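Local coordinates for Rho guanine nucleotide exchange factor 11 (Homo sapiens, PDB 5JHH), which probably activates RhoA-type small GTPases by promoting GDP-to-GTP exchange through its tandem DH (RhoGEF) and PH domains, at residues A[65-76]-A[112-123]; A[315-323]-A[359-369]. All coordinates share one frame; numbering follows the deposited sequence.

Contact 1: A[65-76]-A[112-123]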
loop_
_atom_site.group_PDB
_atom_site.type_symbol
_atom_site.label_atom_id
_atom_site.label_comp_id
_atom_site.label_asym_id
_atom_site.label_seq_id
_atom_site.Cartn_x
_atom_site.Cartn_y
_atom_site.Cartn_z
ATOM N N ARG A 65 3.827 0.004 22.571
ATOM C CA ARG A 65 4.312 0.067 21.203
ATOM C C ARG A 65 3.264 -0.407 20.210
ATOM O O ARG A 65 3.246 0.025 19.064
ATOM C CB ARG A 65 5.677 -0.636 21.030
ATOM C CG ARG A 65 6.794 0.271 21.584
ATOM C CD ARG A 65 8.207 -0.267 21.424
ATOM N NE ARG A 65 8.381 -1.524 22.144
ATOM C CZ ARG A 65 9.084 -1.686 23.277
ATOM N NH1 ARG A 65 9.721 -0.668 23.843
ATOM N NH2 ARG A 65 9.167 -2.889 23.847
ATOM N N LEU A 66 2.389 -1.294 20.650
ATOM C CA LEU A 66 1.340 -1.815 19.796
ATOM C C LEU A 66 0.149 -0.827 19.717
ATOM O O LEU A 66 -0.417 -0.659 18.688
ATOM C CB LEU A 66 0.884 -3.150 20.336
ATOM C CG LEU A 66 -0.371 -3.711 19.690
ATOM C CD1 LEU A 66 -0.100 -4.050 18.255
ATOM C CD2 LEU A 66 -0.811 -4.961 20.437
ATOM N N PHE A 67 -0.191 -0.221 20.831
ATOM C CA PHE A 67 -1.265 0.742 20.966
ATOM C C PHE A 67 -0.725 2.023 21.620
ATOM O O PHE A 67 -0.929 2.272 22.765
ATOM C CB PHE A 67 -2.398 0.214 21.817
ATOM C CG PHE A 67 -3.191 -0.867 21.211
ATOM C CD1 PHE A 67 -4.050 -0.624 20.203
ATOM C CD2 PHE A 67 -3.099 -2.135 21.688
ATOM C CE1 PHE A 67 -4.799 -1.612 19.678
ATOM C CE2 PHE A 67 -3.832 -3.139 21.159
ATOM C CZ PHE A 67 -4.687 -2.878 20.149
ATOM N N PRO A 68 0.015 2.853 20.765
ATOM C CA PRO A 68 0.628 4.012 21.421
ATOM C C PRO A 68 -0.267 5.076 22.003
ATOM O O PRO A 68 0.064 5.619 23.010
ATOM C CB PRO A 68 1.432 4.653 20.318
ATOM C CG PRO A 68 1.757 3.583 19.429
ATOM C CD PRO A 68 0.500 2.886 19.302
ATOM N N ASN A 69 -1.358 5.401 21.338
ATOM C CA ASN A 69 -2.109 6.585 21.621
ATOM C C ASN A 69 -3.527 6.426 21.146
ATOM O O ASN A 69 -4.076 7.275 20.516
ATOM C CB ASN A 69 -1.448 7.741 20.905
ATOM C CG ASN A 69 -1.349 7.507 19.425
ATOM O OD1 ASN A 69 -1.537 6.441 18.964
ATOM N ND2 ASN A 69 -1.039 8.508 18.711
ATOM N N LEU A 70 -4.103 5.298 21.471
ATOM C CA LEU A 70 -5.412 4.934 21.020
ATOM C C LEU A 70 -6.515 5.859 21.503
ATOM O O LEU A 70 -7.354 6.237 20.737
ATOM C CB LEU A 70 -5.718 3.486 21.374
ATOM C CG LEU A 70 -6.994 2.875 20.828
ATOM C CD1 LEU A 70 -7.121 3.033 19.358
ATOM C CD2 LEU A 70 -7.168 1.428 21.182
ATOM N N PRO A 71 -6.459 6.206 22.866
ATOM C CA PRO A 71 -7.534 7.106 23.283
ATOM C C PRO A 71 -7.511 8.447 22.600
ATOM O O PRO A 71 -8.537 9.010 22.408
ATOM C CB PRO A 71 -7.315 7.284 24.768
ATOM C CG PRO A 71 -6.604 6.110 25.193
ATOM C CD PRO A 71 -5.640 5.894 24.129
ATOM N N GLU A 72 -6.340 8.919 22.239
ATOM C CA GLU A 72 -6.167 10.186 21.536
ATOM C C GLU A 72 -6.690 10.050 20.127
ATOM O O GLU A 72 -7.331 10.957 19.594
ATOM C CB GLU A 72 -4.693 10.578 21.483
ATOM C CG GLU A 72 -4.123 11.068 22.808
ATOM C CD GLU A 72 -3.622 9.993 23.804
ATOM O OE1 GLU A 72 -3.772 8.737 23.662
ATOM O OE2 GLU A 72 -3.049 10.457 24.813
ATOM N N LEU A 73 -6.379 8.913 19.522
ATOM C CA LEU A 73 -6.833 8.600 18.183
ATOM C C LEU A 73 -8.339 8.561 18.107
ATOM O O LEU A 73 -8.935 9.194 17.259
ATOM C CB LEU A 73 -6.258 7.279 17.707
ATOM C CG LEU A 73 -6.467 6.976 16.239
ATOM C CD1 LEU A 73 -5.801 8.023 15.375
ATOM C CD2 LEU A 73 -5.826 5.626 15.953
ATOM N N ILE A 74 -8.946 7.945 19.092
ATOM C CA ILE A 74 -10.383 7.864 19.152
ATOM C C ILE A 74 -11.021 9.249 19.280
ATOM O O ILE A 74 -12.020 9.543 18.598
ATOM C CB ILE A 74 -10.792 6.968 20.316
ATOM C CG1 ILE A 74 -10.575 5.499 19.918
ATOM C CG2 ILE A 74 -12.192 7.271 20.798
ATOM C CD1 ILE A 74 -10.813 4.508 21.065
ATOM N N GLU A 75 -10.460 10.094 20.136
ATOM C CA GLU A 75 -10.968 11.451 20.286
ATOM C C GLU A 75 -10.786 12.366 19.026
ATOM O O GLU A 75 -11.657 13.137 18.679
ATOM C CB GLU A 75 -10.350 12.061 21.529
ATOM C CG GLU A 75 -10.911 13.430 21.933
ATOM C CD GLU A 75 -12.432 13.499 21.917
ATOM O OE1 GLU A 75 -13.115 12.471 22.170
ATOM O OE2 GLU A 75 -12.930 14.597 21.602
ATOM N N ILE A 76 -9.694 12.226 18.299
ATOM C CA ILE A 76 -9.584 12.849 16.998
ATOM C C ILE A 76 -10.844 12.596 16.182
ATOM O O ILE A 76 -11.385 13.516 15.533
ATOM C CB ILE A 76 -8.456 12.234 16.142
ATOM C CG1 ILE A 76 -7.061 12.572 16.647
ATOM C CG2 ILE A 76 -8.579 12.602 14.669
ATOM C CD1 ILE A 76 -6.750 14.003 16.691
ATOM N N GLU A 112 -2.198 18.075 14.319
ATOM C CA GLU A 112 -2.634 17.128 15.341
ATOM C C GLU A 112 -2.940 15.747 14.741
ATOM O O GLU A 112 -2.406 14.738 15.226
ATOM C CB GLU A 112 -3.843 17.674 16.085
ATOM C CG GLU A 112 -4.417 16.730 17.115
ATOM C CD GLU A 112 -5.659 17.284 17.841
ATOM O OE1 GLU A 112 -6.504 17.984 17.214
ATOM O OE2 GLU A 112 -5.814 16.994 19.055
ATOM N N LEU A 113 -3.699 15.708 13.639
ATOM C CA LEU A 113 -4.125 14.449 13.036
ATOM C C LEU A 113 -2.936 13.680 12.497
ATOM O O LEU A 113 -2.816 12.472 12.738
ATOM C CB LEU A 113 -5.116 14.674 11.911
ATOM C CG LEU A 113 -5.457 13.453 11.053
ATOM C CD1 LEU A 113 -5.966 12.216 11.794
ATOM C CD2 LEU A 113 -6.526 13.862 10.076
ATOM N N GLN A 114 -2.018 14.365 11.825
ATOM C CA GLN A 114 -0.890 13.648 11.268
ATOM C C GLN A 114 0.055 13.170 12.335
ATOM O O GLN A 114 0.617 12.109 12.173
ATOM C CB GLN A 114 -0.172 14.385 10.138
ATOM C CG GLN A 114 0.660 15.573 10.510
ATOM C CD GLN A 114 0.995 16.484 9.303
ATOM O OE1 GLN A 114 0.531 16.285 8.183
ATOM N NE2 GLN A 114 1.883 17.479 9.541
ATOM N N GLN A 115 0.178 13.886 13.445
ATOM C CA GLN A 115 1.086 13.455 14.473
ATOM C C GLN A 115 0.512 12.208 15.076
ATOM O O GLN A 115 1.207 11.268 15.330
ATOM C CB GLN A 115 1.191 14.417 15.664
ATOM C CG GLN A 115 1.787 15.756 15.458
ATOM C CD GLN A 115 1.712 16.581 16.760
ATOM O OE1 GLN A 115 0.653 17.116 17.140
ATOM N NE2 GLN A 115 2.811 16.653 17.447
ATOM N N VAL A 116 -0.739 12.291 15.481
ATOM C CA VAL A 116 -1.390 11.199 16.175
ATOM C C VAL A 116 -1.485 9.988 15.261
ATOM O O VAL A 116 -1.085 8.929 15.650
ATOM C CB VAL A 116 -2.753 11.639 16.690
ATOM C CG1 VAL A 116 -3.476 10.479 17.319
ATOM C CG2 VAL A 116 -2.554 12.743 17.743
ATOM N N ALA A 117 -1.890 10.165 14.012
ATOM C CA ALA A 117 -1.973 9.013 13.122
ATOM C C ALA A 117 -0.612 8.415 12.862
ATOM O O ALA A 117 -0.461 7.191 12.775
ATOM C CB ALA A 117 -2.637 9.376 11.811
ATOM N N ALA A 118 0.407 9.250 12.787
ATOM C CA ALA A 118 1.734 8.736 12.478
ATOM C C ALA A 118 2.297 7.948 13.647
ATOM O O ALA A 118 2.848 6.889 13.460
ATOM C CB ALA A 118 2.699 9.880 12.105
ATOM N N GLN A 119 2.157 8.478 14.849
ATOM C CA GLN A 119 2.587 7.773 16.041
ATOM C C GLN A 119 1.843 6.430 16.135
ATOM O O GLN A 119 2.455 5.408 16.354
ATOM C CB GLN A 119 2.403 8.633 17.306
ATOM C CG GLN A 119 3.159 8.083 18.509
ATOM C CD GLN A 119 2.700 8.601 19.881
ATOM O OE1 GLN A 119 3.049 8.000 20.902
ATOM N NE2 GLN A 119 1.947 9.721 19.919
ATOM N N PHE A 120 0.537 6.406 15.899
ATOM C CA PHE A 120 -0.179 5.132 15.942
ATOM C C PHE A 120 0.308 4.106 14.904
ATOM O O PHE A 120 0.365 2.932 15.220
ATOM C CB PHE A 120 -1.674 5.349 15.798
ATOM C CG PHE A 120 -2.505 4.101 15.999
ATOM C CD1 PHE A 120 -2.847 3.685 17.258
ATOM C CD2 PHE A 120 -3.009 3.410 14.912
ATOM C CE1 PHE A 120 -3.638 2.575 17.436
ATOM C CE2 PHE A 120 -3.805 2.300 15.086
ATOM C CZ PHE A 120 -4.125 1.879 16.347
ATOM N N CYS A 121 0.688 4.524 13.708
ATOM C CA CYS A 121 0.951 3.587 12.638
ATOM C C CYS A 121 2.405 3.265 12.412
ATOM O O CYS A 121 2.705 2.251 11.797
ATOM C CB CYS A 121 0.474 4.161 11.278
ATOM S SG CYS A 121 -1.300 4.465 11.230
ATOM N N SER A 122 3.291 4.200 12.689
ATOM C CA SER A 122 4.655 4.063 12.196
ATOM C C SER A 122 5.327 2.741 12.517
ATOM O O SER A 122 6.109 2.206 11.704
ATOM C CB SER A 122 5.554 5.212 12.712
ATOM O OG SER A 122 5.470 5.283 14.113
ATOM N N TYR A 123 5.071 2.241 13.713
ATOM C CA TYR A 123 5.788 1.083 14.245
ATOM C C TYR A 123 4.956 -0.201 14.091
ATOM O O TYR A 123 5.333 -1.272 14.537
ATOM C CB TYR A 123 6.102 1.321 15.736
ATOM C CG TYR A 123 7.049 0.292 16.384
ATOM C CD1 TYR A 123 8.435 0.339 16.169
ATOM C CD2 TYR A 123 6.558 -0.696 17.199
ATOM C CE1 TYR A 123 9.301 -0.566 16.772
ATOM C CE2 TYR A 123 7.414 -1.607 17.829
ATOM C CZ TYR A 123 8.782 -1.537 17.620
ATOM O OH TYR A 123 9.573 -2.485 18.221
HETATM O O HOH W 1 -0.385 0.336 15.984
#
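L73 sets its CD2 methyl squarely over one face of the F120 ring, a CH-pi contact 3.6 Å from the ring centroid and 11° off the ring normal. The leucine's CG lies anti to the backbone N, and chi2 of 61° puts CD2 over the ring and CD1 beside V116 CG1. Above the opposite face of F120 sits a water that donates to both L66 O and F120 O, bridging the two backbones. The L70 side chain runs beside that of F120, CD1 against F120 CE1, and P68 CD touches F120 CD1, proline and phenylalanine crossing at about a right angle.

N69 provides the direct polar link. With its CG held between the backbone N and the carbonyl carbon (chi1 57°), the amide reaches the helix flank, and ND2 donates to V116 O at 3.1 Å with the acceptor nearly in the amide plane. That carbonyl also accepts from F120 N and is gripped twice. N69 OD1, the other end of the amide, lies at the edge of the F120 ring, in its plane, 3.4 Å from F120 CB, buried without a hydrogen-bonding partner.

Toward one end I76 pushes CD1 against E112 CG at 3.6 Å and CG2 against L113 CD1; at the other, the aliphatic part of R65 lies against Y123, CB to CE2 3.8 Å.

The helix axes of 70-76 and 112-121 run roughly antiparallel, 9.7 Å apart, within the all-helical DH domain. L70 and I74 also touch helix 18-54, L73 and L113 reach helix 165-182, and Q114 and A118 face helix 189-227.

Contact 2: A[315-323]-A[359-369]; sequences KLNAVLIRS and MELLEEAVRNA
I321, with the most surface buried here, lies across one flank of helix 352-368 and touches three of its turns. CG2, anti to the backbone N, points to M359, while CG1 (chi1 -53°) carries CD1 to L362. The I321 and L362 side chains cross at about a right angle, I321 CD1 4.0 Å from L362 CB, and I321 CG1 looks to V366 CG2. I321 CG2 meets M359 SD at 3.8 Å, the two side chains lying alongside and pointing opposite ways, and E363 CG lies beside I321 CB.

L316, before the strand, packs on the last turns of the helix. Its CD1 lies 3.9 Å from A365 CB, and its CB is 3.8 Å from the CB of A369, the C-terminal residue. V366 fills the middle: CG2 reaches V319 CG2 at 3.9 Å and comes within 3.5 Å of L316 O.

At the far end the bent M359 chain brings CE to 3.2 Å from S323 OG, a hydroxyl hydrogen-bonded to K355 earlier in the same helix.

The strand and the helix run nearly antiparallel, 155° between their directions, as expected for the C-terminal helix that caps the PH beta-sandwich. With apolar carbons and one sulfur joining the segments and no polar bond between them, the contact probably rests on shape fit and partial removal of apolar surface from water, I321 and V366 staying partly exposed.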
loop_
_atom_site.group_PDB
_atom_site.type_symbol
_atom_site.label_atom_id
_atom_site.label_comp_id
_atom_site.label_asym_id
_atom_site.label_seq_id
_atom_site.Cartn_x
_atom_site.Cartn_y
_atom_site.Cartn_z
ATOM N N LYS A 315 31.173 6.021 -2.796
ATOM C CA LYS A 315 30.685 7.331 -2.422
ATOM C C LYS A 315 29.925 7.935 -3.587
ATOM O O LYS A 315 30.445 8.079 -4.698
ATOM C CB LYS A 315 31.833 8.231 -2.005
ATOM C CG LYS A 315 32.641 7.690 -0.835
ATOM C CD LYS A 315 33.238 8.856 -0.055
ATOM C CE LYS A 315 34.302 8.425 0.946
ATOM N NZ LYS A 315 35.673 8.533 0.376
ATOM N N LEU A 316 28.682 8.299 -3.312
ATOM C CA LEU A 316 27.771 8.741 -4.331
ATOM C C LEU A 316 28.182 10.062 -4.916
ATOM O O LEU A 316 27.737 10.399 -5.994
ATOM C CB LEU A 316 26.359 8.831 -3.761
ATOM C CG LEU A 316 25.696 7.505 -3.342
ATOM C CD1 LEU A 316 24.372 7.793 -2.689
ATOM C CD2 LEU A 316 25.494 6.558 -4.513
ATOM N N ASN A 317 29.033 10.814 -4.234
ATOM C CA ASN A 317 29.510 12.081 -4.802
ATOM C C ASN A 317 30.661 11.923 -5.794
ATOM O O ASN A 317 31.095 12.905 -6.397
ATOM C CB ASN A 317 29.951 13.039 -3.692
ATOM C CG ASN A 317 31.037 12.464 -2.836
ATOM O OD1 ASN A 317 31.652 11.462 -3.175
ATOM N ND2 ASN A 317 31.254 13.070 -1.703
ATOM N N ALA A 318 31.125 10.684 -5.949
ATOM C CA ALA A 318 32.280 10.331 -6.769
ATOM C C ALA A 318 31.931 9.206 -7.751
ATOM O O ALA A 318 32.755 8.305 -8.007
ATOM C CB ALA A 318 33.429 9.891 -5.864
ATOM N N VAL A 319 30.694 9.213 -8.252
ATOM C CA VAL A 319 30.308 8.251 -9.263
ATOM C C VAL A 319 29.347 8.825 -10.266
ATOM O O VAL A 319 28.683 9.839 -10.031
ATOM C CB VAL A 319 29.678 6.937 -8.726
ATOM C CG1 VAL A 319 30.526 6.248 -7.666
ATOM C CG2 VAL A 319 28.288 7.183 -8.191
ATOM N N LEU A 320 29.288 8.125 -11.394
ATOM C CA LEU A 320 28.318 8.370 -12.455
ATOM C C LEU A 320 27.537 7.087 -12.740
ATOM O O LEU A 320 28.042 5.981 -12.537
ATOM C CB LEU A 320 29.032 8.801 -13.739
ATOM C CG LEU A 320 29.912 10.045 -13.623
ATOM C CD1 LEU A 320 30.527 10.321 -14.989
ATOM C CD2 LEU A 320 29.148 11.262 -13.110
ATOM N N ILE A 321 26.330 7.239 -13.271
ATOM C CA ILE A 321 25.418 6.127 -13.451
ATOM C C ILE A 321 25.101 6.029 -14.933
ATOM O O ILE A 321 24.709 7.012 -15.540
ATOM C CB ILE A 321 24.094 6.387 -12.680
ATOM C CG1 ILE A 321 24.367 6.717 -11.204
ATOM C CG2 ILE A 321 23.134 5.211 -12.811
ATOM C CD1 ILE A 321 25.043 5.611 -10.417
ATOM N N ARG A 322 25.268 4.861 -15.540
ATOM C CA ARG A 322 24.948 4.775 -16.953
ATOM C C ARG A 322 24.155 3.517 -17.325
ATOM O O ARG A 322 24.431 2.436 -16.848
ATOM C CB ARG A 322 26.213 4.891 -17.794
ATOM C CG ARG A 322 25.969 5.117 -19.298
ATOM C CD ARG A 322 27.311 5.166 -20.000
ATOM N NE ARG A 322 27.278 5.113 -21.451
ATOM C CZ ARG A 322 27.220 6.170 -22.260
ATOM N NH1 ARG A 322 27.096 7.402 -21.779
ATOM N NH2 ARG A 322 27.270 5.991 -23.569
ATOM N N SER A 323 23.151 3.694 -18.166
ATOM C CA SER A 323 22.453 2.560 -18.791
ATOM C C SER A 323 23.348 1.775 -19.731
ATOM O O SER A 323 24.293 2.309 -20.292
ATOM C CB SER A 323 21.293 3.064 -19.632
ATOM O OG SER A 323 20.102 3.037 -18.916
ATOM N N MET A 359 17.929 2.793 -11.162
ATOM C CA MET A 359 18.571 3.909 -11.820
ATOM C C MET A 359 17.962 5.254 -11.452
ATOM O O MET A 359 18.681 6.224 -11.217
ATOM C CB MET A 359 18.532 3.740 -13.319
ATOM C CG MET A 359 19.779 3.058 -13.849
ATOM S SD MET A 359 20.546 3.894 -15.255
ATOM C CE MET A 359 19.142 4.430 -16.216
ATOM N N GLU A 360 16.640 5.327 -11.441
ATOM C CA GLU A 360 15.971 6.557 -11.095
ATOM C C GLU A 360 16.472 6.977 -9.718
ATOM O O GLU A 360 16.862 8.112 -9.521
ATOM C CB GLU A 360 14.476 6.326 -11.074
ATOM C CG GLU A 360 13.617 7.567 -11.150
ATOM C CD GLU A 360 12.129 7.209 -11.268
ATOM O OE1 GLU A 360 11.514 7.564 -12.299
ATOM O OE2 GLU A 360 11.577 6.539 -10.352
ATOM N N LEU A 361 16.547 6.034 -8.786
ATOM C CA LEU A 361 16.883 6.403 -7.446
ATOM C C LEU A 361 18.359 6.690 -7.321
ATOM O O LEU A 361 18.747 7.592 -6.605
ATOM C CB LEU A 361 16.425 5.349 -6.448
ATOM C CG LEU A 361 14.900 5.157 -6.365
ATOM C CD1 LEU A 361 14.598 3.817 -5.719
ATOM C CD2 LEU A 361 14.258 6.295 -5.576
ATOM N N LEU A 362 19.182 5.937 -8.040
ATOM C CA LEU A 362 20.609 6.171 -8.017
ATOM C C LEU A 362 20.943 7.534 -8.566
ATOM O O LEU A 362 21.692 8.268 -7.967
ATOM C CB LEU A 362 21.359 5.117 -8.813
ATOM C CG LEU A 362 21.687 3.859 -8.028
ATOM C CD1 LEU A 362 22.040 2.709 -8.959
ATOM C CD2 LEU A 362 22.801 4.121 -7.042
ATOM N N GLU A 363 20.375 7.890 -9.699
ATOM C CA GLU A 363 20.663 9.194 -10.262
ATOM C C GLU A 363 20.235 10.314 -9.286
ATOM O O GLU A 363 20.993 11.262 -9.058
ATOM C CB GLU A 363 19.979 9.343 -11.627
ATOM C CG GLU A 363 20.586 8.476 -12.737
ATOM C CD GLU A 363 19.772 8.497 -14.039
ATOM O OE1 GLU A 363 18.528 8.627 -13.973
ATOM O OE2 GLU A 363 20.372 8.383 -15.131
ATOM N N GLU A 364 19.044 10.198 -8.708
ATOM C CA GLU A 364 18.534 11.222 -7.794
ATOM C C GLU A 364 19.512 11.366 -6.625
ATOM O O GLU A 364 19.966 12.460 -6.291
ATOM C CB GLU A 364 17.090 10.873 -7.351
ATOM C CG GLU A 364 16.421 11.813 -6.335
ATOM C CD GLU A 364 16.235 13.278 -6.804
ATOM O OE1 GLU A 364 16.565 13.633 -7.972
ATOM O OE2 GLU A 364 15.758 14.101 -5.982
ATOM N N ALA A 365 19.937 10.256 -6.070
ATOM C CA ALA A 365 20.769 10.318 -4.873
ATOM C C ALA A 365 22.110 10.947 -5.196
ATOM O O ALA A 365 22.670 11.658 -4.381
ATOM C CB ALA A 365 20.987 8.940 -4.330
ATOM N N VAL A 366 22.614 10.653 -6.385
ATOM C CA VAL A 366 23.843 11.252 -6.865
ATOM C C VAL A 366 23.717 12.760 -7.048
ATOM O O VAL A 366 24.600 13.483 -6.621
ATOM C CB VAL A 366 24.363 10.586 -8.173
ATOM C CG1 VAL A 366 25.414 11.458 -8.887
ATOM C CG2 VAL A 366 24.959 9.229 -7.841
ATOM N N ARG A 367 22.630 13.229 -7.649
ATOM C CA ARG A 367 22.417 14.672 -7.757
ATOM C C ARG A 367 22.473 15.387 -6.382
ATOM O O ARG A 367 23.026 16.460 -6.276
ATOM C CB ARG A 367 21.096 14.959 -8.435
ATOM C CG ARG A 367 21.218 15.857 -9.657
ATOM C CD ARG A 367 20.498 15.232 -10.844
ATOM N NE ARG A 367 19.261 14.558 -10.423
ATOM C CZ ARG A 367 18.708 13.494 -11.032
ATOM N NH1 ARG A 367 19.255 12.966 -12.125
ATOM N NH2 ARG A 367 17.588 12.951 -10.552
ATOM N N ASN A 368 21.959 14.755 -5.334
ATOM C CA ASN A 368 21.949 15.345 -3.997
ATOM C C ASN A 368 23.161 15.029 -3.147
ATOM O O ASN A 368 23.290 15.539 -2.044
ATOM C CB ASN A 368 20.690 14.906 -3.263
ATOM C CG ASN A 368 19.448 15.291 -4.023
ATOM O OD1 ASN A 368 19.384 16.382 -4.593
ATOM N ND2 ASN A 368 18.488 14.373 -4.112
ATOM N N ALA A 369 24.051 14.181 -3.634
ATOM C CA ALA A 369 25.210 13.806 -2.815
ATOM C C ALA A 369 26.241 14.938 -2.768
ATOM O O ALA A 369 27.059 15.003 -1.867
ATOM C CB ALA A 369 25.853 12.530 -3.339
ATOM O OXT ALA A 369 26.302 15.802 -3.644
#

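In the fold
Contact 1 belongs to the DH domain and contact 2 to the PH domain; their centres are about 37 Å apart, on opposite sides of the chain's centre, and they share no helix or strand. Contact 1 joins helices and the turn between two of them, whereas contact 2 sets a helix on a strand. Both are partly buried, but contact 1 is the larger, 734 against 538 Å², and has more of its touching residues buried. Their chemistry also diverges: 65-76 and 112-123 combine an aromatic centre with a side-chain amide to backbone carbonyl hydrogen bond and a bridging water, while 315-323 and 359-369 meet through aliphatic side chains and a methionine.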